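Local coordinates for protein Mypaa.01249.c (Mycobacterium paratuberculosis, PDB 3RD5) that probably acts as an oxidoreductase of the short-chain dehydrogenase/reductase family, although its own reaction remains uncharacterised, at residues S160-L163 against A164-Q167; A102-V105 against D106-S110; A33-L36 against A37-G40; A228-G231 against A232-L236. All coordinates share one frame; numbering follows the deposited sequence. Where two conformers were deposited one is given.

Contact 1. Residues S160-L163 against A164-Q167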
loop_
_atom_site.group_PDB
_atom_site.type_symbol
_atom_site.label_atom_id
_atom_site.label_comp_id
_atom_site.label_asym_id
_atom_site.label_seq_id
_atom_site.Cartn_x
_atom_site.Cartn_y
_atom_site.Cartn_z
ATOM N N SER A 160 11.463 -0.822 -18.951
ATOM C CA SER A 160 12.499 -1.122 -17.977
ATOM C C SER A 160 11.820 -1.783 -16.776
ATOM O O SER A 160 11.015 -1.101 -16.090
ATOM C CB SER A 160 13.178 0.159 -17.548
ATOM O OG SER A 160 13.945 -0.087 -16.340
ATOM N N PRO A 161 12.112 -3.060 -16.467
ATOM C CA PRO A 161 11.494 -3.671 -15.293
ATOM C C PRO A 161 11.668 -2.829 -14.004
ATOM O O PRO A 161 10.714 -2.654 -13.239
ATOM C CB PRO A 161 12.152 -5.037 -15.192
ATOM C CG PRO A 161 12.472 -5.358 -16.641
ATOM C CD PRO A 161 12.873 -4.063 -17.260
ATOM N N TRP A 162 12.878 -2.354 -13.750
ATOM C CA TRP A 162 13.137 -1.596 -12.520
ATOM C C TRP A 162 12.572 -0.200 -12.585
ATOM O O TRP A 162 12.016 0.278 -11.565
ATOM C CB TRP A 162 14.638 -1.598 -12.138
ATOM C CG TRP A 162 15.029 -2.877 -11.494
ATOM C CD1 TRP A 162 15.712 -3.935 -12.061
ATOM C CD2 TRP A 162 14.655 -3.297 -10.185
ATOM N NE1 TRP A 162 15.805 -4.949 -11.150
ATOM C CE2 TRP A 162 15.177 -4.580 -9.986
ATOM C CE3 TRP A 162 13.957 -2.673 -9.136
ATOM C CZ2 TRP A 162 14.981 -5.283 -8.766
ATOM C CZ3 TRP A 162 13.780 -3.374 -7.927
ATOM C CH2 TRP A 162 14.312 -4.662 -7.777
ATOM N N LEU A 163 12.673 0.518 -13.704
ATOM C CA LEU A 163 12.087 1.862 -13.748
ATOM C C LEU A 163 10.543 1.833 -13.738
ATOM O O LEU A 163 9.899 2.771 -13.264
ATOM C CB LEU A 163 12.664 2.752 -14.870
ATOM C CG LEU A 163 14.104 3.209 -14.671
ATOM C CD1 LEU A 163 14.618 3.884 -15.981
ATOM C CD2 LEU A 163 14.237 4.171 -13.483
ATOM N N ALA A 164 9.950 0.751 -14.226
ATOM C CA ALA A 164 8.497 0.559 -14.091
ATOM C C ALA A 164 8.112 0.323 -12.625
ATOM O O ALA A 164 7.103 0.871 -12.139
ATOM C CB ALA A 164 7.993 -0.580 -15.020
ATOM N N TYR A 165 8.913 -0.463 -11.899
ATOM C CA TYR A 165 8.771 -0.555 -10.434
ATOM C C TYR A 165 8.854 0.839 -9.801
ATOM O O TYR A 165 7.988 1.247 -9.022
ATOM C CB TYR A 165 9.802 -1.496 -9.823
ATOM C CG TYR A 165 9.529 -1.812 -8.357
ATOM C CD1 TYR A 165 8.310 -2.366 -7.945
ATOM C CD2 TYR A 165 10.453 -1.502 -7.384
ATOM C CE1 TYR A 165 8.057 -2.635 -6.616
ATOM C CE2 TYR A 165 10.211 -1.765 -6.069
ATOM C CZ TYR A 165 9.019 -2.343 -5.688
ATOM O OH TYR A 165 8.783 -2.563 -4.323
ATOM N N SER A 166 9.901 1.562 -10.127
ATOM C CA SER A 166 10.142 2.872 -9.545
ATOM C C SER A 166 9.015 3.845 -9.822
ATOM O O SER A 166 8.606 4.630 -8.934
ATOM C CB SER A 166 11.458 3.452 -10.051
ATOM O OG SER A 166 12.585 2.677 -9.637
ATOM N N GLN A 167 8.442 3.827 -11.043
ATOM C CA GLN A 167 7.317 4.704 -11.326
ATOM C C GLN A 167 6.170 4.397 -10.366
ATOM O O GLN A 167 5.515 5.307 -9.847
ATOM C CB GLN A 167 6.827 4.596 -12.799
ATOM C CG GLN A 167 5.742 5.613 -13.121
ATOM C CD GLN A 167 5.121 5.489 -14.517
ATOM O OE1 GLN A 167 5.047 6.499 -15.243
ATOM N NE2 GLN A 167 4.539 4.332 -14.828
#

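Contact 2. Residues A102-V105 against D106-S110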
loop_
_atom_site.group_PDB
_atom_site.type_symbol
_atom_site.label_atom_id
_atom_site.label_comp_id
_atom_site.label_asym_id
_atom_site.label_seq_id
_atom_site.Cartn_x
_atom_site.Cartn_y
_atom_site.Cartn_z
ATOM N N ALA A 102 3.917 -6.705 -19.104
ATOM C CA ALA A 102 2.634 -7.387 -19.168
ATOM C C ALA A 102 1.531 -6.418 -18.860
ATOM O O ALA A 102 1.757 -5.408 -18.200
ATOM C CB ALA A 102 2.603 -8.580 -18.179
ATOM N N LEU A 103 0.335 -6.724 -19.358
ATOM C CA LEU A 103 -0.835 -5.894 -19.156
ATOM C C LEU A 103 -1.857 -6.596 -18.289
ATOM O O LEU A 103 -2.044 -7.830 -18.344
ATOM C CB LEU A 103 -1.449 -5.557 -20.515
ATOM C CG LEU A 103 -0.614 -4.691 -21.448
ATOM C CD1 LEU A 103 -1.430 -4.395 -22.744
ATOM C CD2 LEU A 103 -0.069 -3.416 -20.818
ATOM N N THR A 104 -2.565 -5.798 -17.514
ATOM C CA THR A 104 -3.681 -6.289 -16.703
ATOM C C THR A 104 -4.928 -6.455 -17.586
ATOM O O THR A 104 -4.949 -6.053 -18.726
ATOM C CB THR A 104 -3.969 -5.317 -15.529
ATOM O OG1 THR A 104 -4.573 -4.096 -16.034
ATOM C CG2 THR A 104 -2.757 -4.990 -14.737
ATOM N N VAL A 105 -5.991 -6.990 -16.961
ATOM C CA VAL A 105 -7.308 -7.129 -17.569
ATOM C C VAL A 105 -7.783 -5.785 -18.167
ATOM O O VAL A 105 -8.450 -5.710 -19.231
ATOM C CB VAL A 105 -8.337 -7.615 -16.456
ATOM C CG1 VAL A 105 -9.715 -7.693 -17.015
ATOM C CG2 VAL A 105 -7.871 -8.978 -15.843
ATOM N N ASP A 106 -7.469 -4.715 -17.440
ATOM C CA ASP A 106 -7.885 -3.366 -17.805
ATOM C C ASP A 106 -6.926 -2.610 -18.736
ATOM O O ASP A 106 -7.158 -1.439 -19.065
ATOM C CB ASP A 106 -8.152 -2.578 -16.502
ATOM C CG ASP A 106 -9.185 -3.283 -15.622
ATOM O OD1 ASP A 106 -10.369 -3.328 -16.054
ATOM O OD2 ASP A 106 -8.795 -3.841 -14.579
ATOM N N GLY A 107 -5.873 -3.291 -19.160
ATOM C CA GLY A 107 -4.896 -2.723 -20.087
ATOM C C GLY A 107 -3.804 -1.903 -19.486
ATOM O O GLY A 107 -3.102 -1.157 -20.193
ATOM N N PHE A 108 -3.619 -2.041 -18.173
ATOM C CA PHE A 108 -2.576 -1.280 -17.512
ATOM C C PHE A 108 -1.260 -2.066 -17.525
ATOM O O PHE A 108 -1.260 -3.287 -17.436
ATOM C CB PHE A 108 -2.916 -0.981 -16.041
ATOM C CG PHE A 108 -4.274 -0.367 -15.802
ATOM C CD1 PHE A 108 -4.829 0.571 -16.674
ATOM C CD2 PHE A 108 -4.953 -0.654 -14.621
ATOM C CE1 PHE A 108 -6.057 1.121 -16.392
ATOM C CE2 PHE A 108 -6.195 -0.053 -14.334
ATOM C CZ PHE A 108 -6.733 0.804 -15.257
ATOM N N GLU A 109 -0.119 -1.375 -17.586
ATOM C CA GLU A 109 1.174 -2.033 -17.345
ATOM C C GLU A 109 1.098 -2.655 -15.944
ATOM O O GLU A 109 0.532 -2.060 -15.011
ATOM C CB GLU A 109 2.329 -1.045 -17.514
ATOM C CG GLU A 109 3.718 -1.604 -17.281
ATOM C CD GLU A 109 4.123 -1.675 -15.796
ATOM O OE1 GLU A 109 3.789 -0.712 -15.067
ATOM O OE2 GLU A 109 4.748 -2.682 -15.367
ATOM N N SER A 110 1.627 -3.859 -15.784
ATOM C CA SER A 110 1.270 -4.614 -14.572
ATOM C C SER A 110 1.757 -4.019 -13.253
ATOM O O SER A 110 1.068 -4.140 -12.242
ATOM C CB SER A 110 1.634 -6.104 -14.692
ATOM O OG SER A 110 3.037 -6.322 -14.606
HETATM O O HOH W 1 4.612 -5.247 -16.495
HETATM O O HOH W 2 -6.094 -3.683 -13.869
#

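Contact 3. Residues A33-L36 against A37-G40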
loop_
_atom_site.group_PDB
_atom_site.type_symbol
_atom_site.label_atom_id
_atom_site.label_comp_id
_atom_site.label_asym_id
_atom_site.label_seq_id
_atom_site.Cartn_x
_atom_site.Cartn_y
_atom_site.Cartn_z
ATOM N N ALA A 33 0.072 -9.078 8.972
ATOM C CA ALA A 33 -1.183 -9.674 9.441
ATOM C C ALA A 33 -1.010 -10.398 10.753
ATOM O O ALA A 33 -1.823 -10.220 11.680
ATOM C CB ALA A 33 -1.736 -10.627 8.378
ATOM N N ARG A 34 0.036 -11.218 10.834
ATOM C CA ARG A 34 0.309 -12.043 12.026
ATOM C C ARG A 34 0.426 -11.156 13.267
ATOM O O ARG A 34 -0.149 -11.467 14.332
ATOM C CB ARG A 34 1.581 -12.890 11.813
ATOM C CG ARG A 34 1.925 -13.822 12.941
ATOM C CD ARG A 34 3.339 -14.387 12.755
ATOM N NE ARG A 34 4.367 -13.384 13.114
ATOM C CZ ARG A 34 5.636 -13.391 12.696
ATOM N NH1 ARG A 34 6.097 -14.321 11.849
ATOM N NH2 ARG A 34 6.453 -12.466 13.152
ATOM N N GLU A 35 1.212 -10.075 13.186
ATOM C CA GLU A 35 1.467 -9.251 14.361
ATOM C C GLU A 35 0.225 -8.465 14.767
ATOM O O GLU A 35 -0.062 -8.321 15.959
ATOM C CB GLU A 35 2.641 -8.305 14.123
ATOM C CG GLU A 35 3.979 -9.002 13.906
ATOM C CD GLU A 35 4.569 -9.649 15.155
ATOM O OE1 GLU A 35 4.155 -9.351 16.272
ATOM O OE2 GLU A 35 5.551 -10.423 15.006
ATOM N N LEU A 36 -0.532 -7.952 13.804
ATOM C CA LEU A 36 -1.763 -7.262 14.178
ATOM C C LEU A 36 -2.812 -8.212 14.789
ATOM O O LEU A 36 -3.497 -7.879 15.782
ATOM C CB LEU A 36 -2.355 -6.528 12.965
ATOM C CG LEU A 36 -1.481 -5.392 12.484
ATOM C CD1 LEU A 36 -1.945 -4.906 11.103
ATOM C CD2 LEU A 36 -1.499 -4.234 13.522
ATOM N N ALA A 37 -2.944 -9.416 14.234
ATOM C CA ALA A 37 -3.864 -10.392 14.791
ATOM C C ALA A 37 -3.452 -10.799 16.224
ATOM O O ALA A 37 -4.308 -11.027 17.075
ATOM C CB ALA A 37 -3.963 -11.649 13.863
ATOM N N ARG A 38 -2.150 -10.929 16.470
ATOM C CA ARG A 38 -1.649 -11.269 17.825
ATOM C C ARG A 38 -2.059 -10.200 18.855
ATOM O O ARG A 38 -2.175 -10.508 20.048
ATOM C CB ARG A 38 -0.109 -11.435 17.794
ATOM C CG ARG A 38 0.591 -11.688 19.119
ATOM C CD ARG A 38 2.156 -11.604 19.075
ATOM N NE ARG A 38 2.720 -10.338 18.511
ATOM C CZ ARG A 38 2.973 -9.227 19.224
ATOM N NH1 ARG A 38 2.705 -9.191 20.533
ATOM N NH2 ARG A 38 3.454 -8.132 18.610
ATOM N N ARG A 39 -2.258 -8.962 18.380
ATOM C CA ARG A 39 -2.676 -7.834 19.224
ATOM C C ARG A 39 -4.190 -7.612 19.218
ATOM O O ARG A 39 -4.664 -6.587 19.720
ATOM C CB ARG A 39 -1.909 -6.574 18.857
ATOM C CG ARG A 39 -0.366 -6.704 19.066
ATOM C CD ARG A 39 0.033 -7.036 20.421
ATOM N NE ARG A 39 -0.136 -5.903 21.311
ATOM C CZ ARG A 39 -0.479 -5.952 22.593
ATOM N NH1 ARG A 39 -0.734 -7.114 23.222
ATOM N NH2 ARG A 39 -0.568 -4.816 23.263
ATOM N N GLY A 40 -4.950 -8.588 18.716
ATOM C CA GLY A 40 -6.399 -8.574 18.810
ATOM C C GLY A 40 -7.153 -8.016 17.629
ATOM O O GLY A 40 -8.390 -7.922 17.686
#

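Contact 4. Residues A228-G231 against A232-L236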
loop_
_atom_site.group_PDB
_atom_site.type_symbol
_atom_site.label_atom_id
_atom_site.label_comp_id
_atom_site.label_asym_id
_atom_site.label_seq_id
_atom_site.Cartn_x
_atom_site.Cartn_y
_atom_site.Cartn_z
ATOM N N ALA A 228 11.219 -10.546 6.269
ATOM C CA ALA A 228 9.828 -10.198 6.399
ATOM C C ALA A 228 9.581 -9.487 7.723
ATOM O O ALA A 228 8.807 -8.523 7.742
ATOM C CB ALA A 228 8.947 -11.454 6.266
ATOM N N ASP A 229 10.162 -9.942 8.828
ATOM C CA ASP A 229 9.985 -9.223 10.092
ATOM C C ASP A 229 10.477 -7.781 10.018
ATOM O O ASP A 229 9.811 -6.840 10.499
ATOM C CB ASP A 229 10.672 -9.895 11.294
ATOM C CG ASP A 229 10.063 -11.212 11.725
ATOM O OD1 ASP A 229 8.836 -11.352 11.814
ATOM O OD2 ASP A 229 10.881 -12.093 12.111
ATOM N N PHE A 230 11.662 -7.573 9.460
ATOM C CA PHE A 230 12.237 -6.243 9.379
ATOM C C PHE A 230 11.376 -5.312 8.511
ATOM O O PHE A 230 11.082 -4.154 8.869
ATOM C CB PHE A 230 13.678 -6.288 8.844
ATOM C CG PHE A 230 14.354 -4.950 8.871
ATOM C CD1 PHE A 230 14.854 -4.426 10.060
ATOM C CD2 PHE A 230 14.421 -4.156 7.742
ATOM C CE1 PHE A 230 15.456 -3.169 10.070
ATOM C CE2 PHE A 230 14.997 -2.900 7.777
ATOM C CZ PHE A 230 15.485 -2.404 8.915
ATOM N N GLY A 231 10.926 -5.812 7.369
ATOM C CA GLY A 231 10.099 -5.000 6.516
ATOM C C GLY A 231 8.748 -4.676 7.124
ATOM O O GLY A 231 8.247 -3.538 7.050
ATOM N N ALA A 232 8.131 -5.684 7.748
ATOM C CA ALA A 232 6.795 -5.511 8.327
ATOM C C ALA A 232 6.825 -4.510 9.455
ATOM O O ALA A 232 5.829 -3.814 9.709
ATOM C CB ALA A 232 6.223 -6.867 8.814
ATOM N N ARG A 233 7.939 -4.456 10.181
ATOM C CA ARG A 233 8.092 -3.513 11.285
ATOM C C ARG A 233 7.728 -2.091 10.884
ATOM O O ARG A 233 7.109 -1.337 11.620
ATOM C CB ARG A 233 9.520 -3.563 11.803
ATOM C CG ARG A 233 9.838 -2.633 12.974
ATOM C CD ARG A 233 11.339 -2.574 13.273
ATOM N NE ARG A 233 11.835 -3.866 13.687
ATOM C CZ ARG A 233 13.129 -4.149 13.785
ATOM N NH1 ARG A 233 14.027 -3.251 13.435
ATOM N NH2 ARG A 233 13.509 -5.363 14.177
ATOM N N GLN A 234 8.174 -1.731 9.685
ATOM C CA GLN A 234 8.010 -0.367 9.197
ATOM C C GLN A 234 6.520 -0.070 9.000
ATOM O O GLN A 234 5.999 0.980 9.431
ATOM C CB GLN A 234 8.819 -0.160 7.918
ATOM C CG GLN A 234 10.236 -0.757 7.876
ATOM C CD GLN A 234 11.120 -0.405 9.039
ATOM O OE1 GLN A 234 11.082 0.742 9.535
ATOM N NE2 GLN A 234 11.965 -1.385 9.474
ATOM N N THR A 235 5.829 -0.976 8.322
ATOM C CA THR A 235 4.386 -0.856 8.123
ATOM C C THR A 235 3.624 -0.821 9.453
ATOM O O THR A 235 2.700 -0.034 9.627
ATOM C CB THR A 235 3.856 -2.000 7.281
ATOM O OG1 THR A 235 4.562 -2.062 6.039
ATOM C CG2 THR A 235 2.368 -1.847 6.994
ATOM N N LEU A 236 4.032 -1.686 10.377
ATOM C CA LEU A 236 3.355 -1.799 11.672
ATOM C C LEU A 236 3.458 -0.512 12.500
ATOM O O LEU A 236 2.532 -0.127 13.198
ATOM C CB LEU A 236 3.898 -3.026 12.428
ATOM C CG LEU A 236 3.499 -4.395 11.846
ATOM C CD1 LEU A 236 4.366 -5.549 12.428
ATOM C CD2 LEU A 236 1.993 -4.659 12.043
HETATM O O HOH W 3 7.237 -1.672 4.994
#

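Contact 1. Residues S160-L163 against A164-Q167
The indole of W162 and the phenol ring of Y165 stand side by side on one flank of the helix start, pointing the same way. Their planes are nearly perpendicular, at 87°, and the rings meet obliquely. The touch is made at one corner, where W162 CZ3 lies 3.9 Å from Y165 CD2. Y165 CG is anti to its backbone N (chi1 -170°), whereas W162 CG sits beside its own N, and these opposite choices bring two rings three residues apart together. Beyond the pair, W162 rests on A98, while Y165 packs on Q111 and N115 of helix 110-126 and on A141.

S160 is the N-cap. Its OG accepts from L163 N at 3.0 Å, and its carbonyl O takes A164 N at 2.8 Å, opening the ladder of helical bonds. The O of P161 receives both Y165 N and Q111 NE2. One turn on, S166 OG is bonded to A141 O, and the amide of Q167 is held between N148 N and L152 O.

A capped helix start carrying Y165 and leading into a Tyr-x-x-x-Lys sequence is consistent with the active-site helix of short-chain dehydrogenases.

Contact 2. Residues A102-V105 against D106-S110
T104 and F108 close a tight hairpin-like reversal, a type I beta turn from T104 to G107 with a G1 bulge at the glycine. T104 N donates to F108 O at 2.8 Å, in the carbonyl plane, while G107 N reaches T104 O from above its plane. G107 takes a positive phi of 85°, a conformation in which a side chain would collide with the carbonyl O of D106.

The side chain of T104 lies against one face of this reversal. Its CB lies 3.9 Å from F108 O. From there the two branches part: CG2 runs along the outgoing chain, 3.5 Å from F108 O and near S110 CA, while OG1 turns into the loop. With chi1 at 72°, OG1 sits between its own N and carbonyl carbon, and from that position it accepts F108 N at 3.1 Å and, weakly, D106 N. It also approaches F108 CB, and the ring beyond has D106 CB over one face, offset toward the rim.

At the open end, L103 and E109 form a single backbone bridge, and S110 N bonds weakly to A102 O. E109 is the N-cap of helix 110-126, its carboxylate taking I112 N and Q111 N, and its OE2 also accepts from a water that reaches S110 OG. The hairpin therefore leads directly into that helix.

A second water bridges the turn, 2.7 Å from T104 OG1 and 2.8 Å from D106 OD2, the oxygen that also accepts L74 N.

Contact 3. Residues A33-L36 against A37-G40
E35 and R38, one turn apart, lie alongside each other, and R38 grips a single carboxylate oxygen side-on with two nitrogens. In the conformer described, one of two deposited for this arginine, NH2 reaches E35 OE1 at 2.7 Å and NE reaches the same atom at 2.8 Å. OE1 lies at the edge of the guanidinium, near its plane, but the two flat groups are turned 68° apart, so NH2 comes nearly along the C-O axis and NE from the syn side, out of the carboxylate plane. A bend at chi2 (-71°) turns the carboxylate of E35 toward the C-terminal end of the helix, where R38 stands.

The other oxygen is held from the opposite direction along the helix: R34 NH2 donates to E35 OE2 at 2.9 Å in an almost straight bond of 178°. E35 thus links R34 and R38 into one salt-bridge network, each carboxylate oxygen held by a different arginine. R34 NH2 in turn forms a salt bridge to D229 of helix 226-240, and the CG of R39 sits over one face of the R38 guanidinium.

Further out, L36 packs on V19, F14 and L236, and A33 on V43 and I21. Here the helix stops in a Schellman motif: G40, with positive phi, donates to A37 O, and A41 N to L36 O. The turn delivers the chain to strand 42-47, completing the beta-alpha-beta crossover from strand 18-22 that is characteristic of the Rossmann fold.

Contact 4. Residues A228-G231 against A232-L236
With CG anti to N (chi1 -174°), F230 carries its ring outward beside the next turn, and Q234 curls back to it through a chi1 of -42° and a bend at chi2. The amide NE2 of Q234 donates to F230 O at 3.0 Å and also stands 3.7 Å above one face of the F230 ring, offset toward its rim. This side-chain bond occupies the carbonyl that the backbone N of Q234 would meet in a regular alpha-helix. Q234 N instead reaches G231 O at 3.2 Å, from above the carbonyl plane, a tightening of the i to i+3 kind. A water donates to the same G231 O and links it to T235 OG1.

R233 comes to the ring from another direction. Its NH1 is 3.7 Å from F230 CE1, and F230 CD1 lies over one face of the guanidinium, whose plane makes 71° with the ring.

R233 also rests on W6 and T7 of the N-terminal loop. F230 and Q234 lean together on P251 of strand 248-251, and Q234 OE1 is bonded to T259 OG1 of strand 259-261. The small flank of A228 and A232 lies against V31 of helix 27-38.

Overall arrangement
From the N terminus the chain meets contact 3 first, then contacts 2, 1 and 4. They run in series without nesting or crossing, and each closes only a local turn. Contact 3 ends the helix of the first beta-alpha-beta unit, contact 2 turns the chain into helix 110-126, contact 1 starts helix 161-185, and contact 4 lies within helix 226-240. In space they form two pairs. Contacts 3 and 4 join helices 27-38 and 226-240, with E35 CB 3.7 Å from L236 CD1. Contacts 1 and 2 touch where A164 CB lies 3.9 Å from E109 OE2. Contacts 1 and 3 sit on opposite sides of the chain's centre, their centres about 32 Å apart.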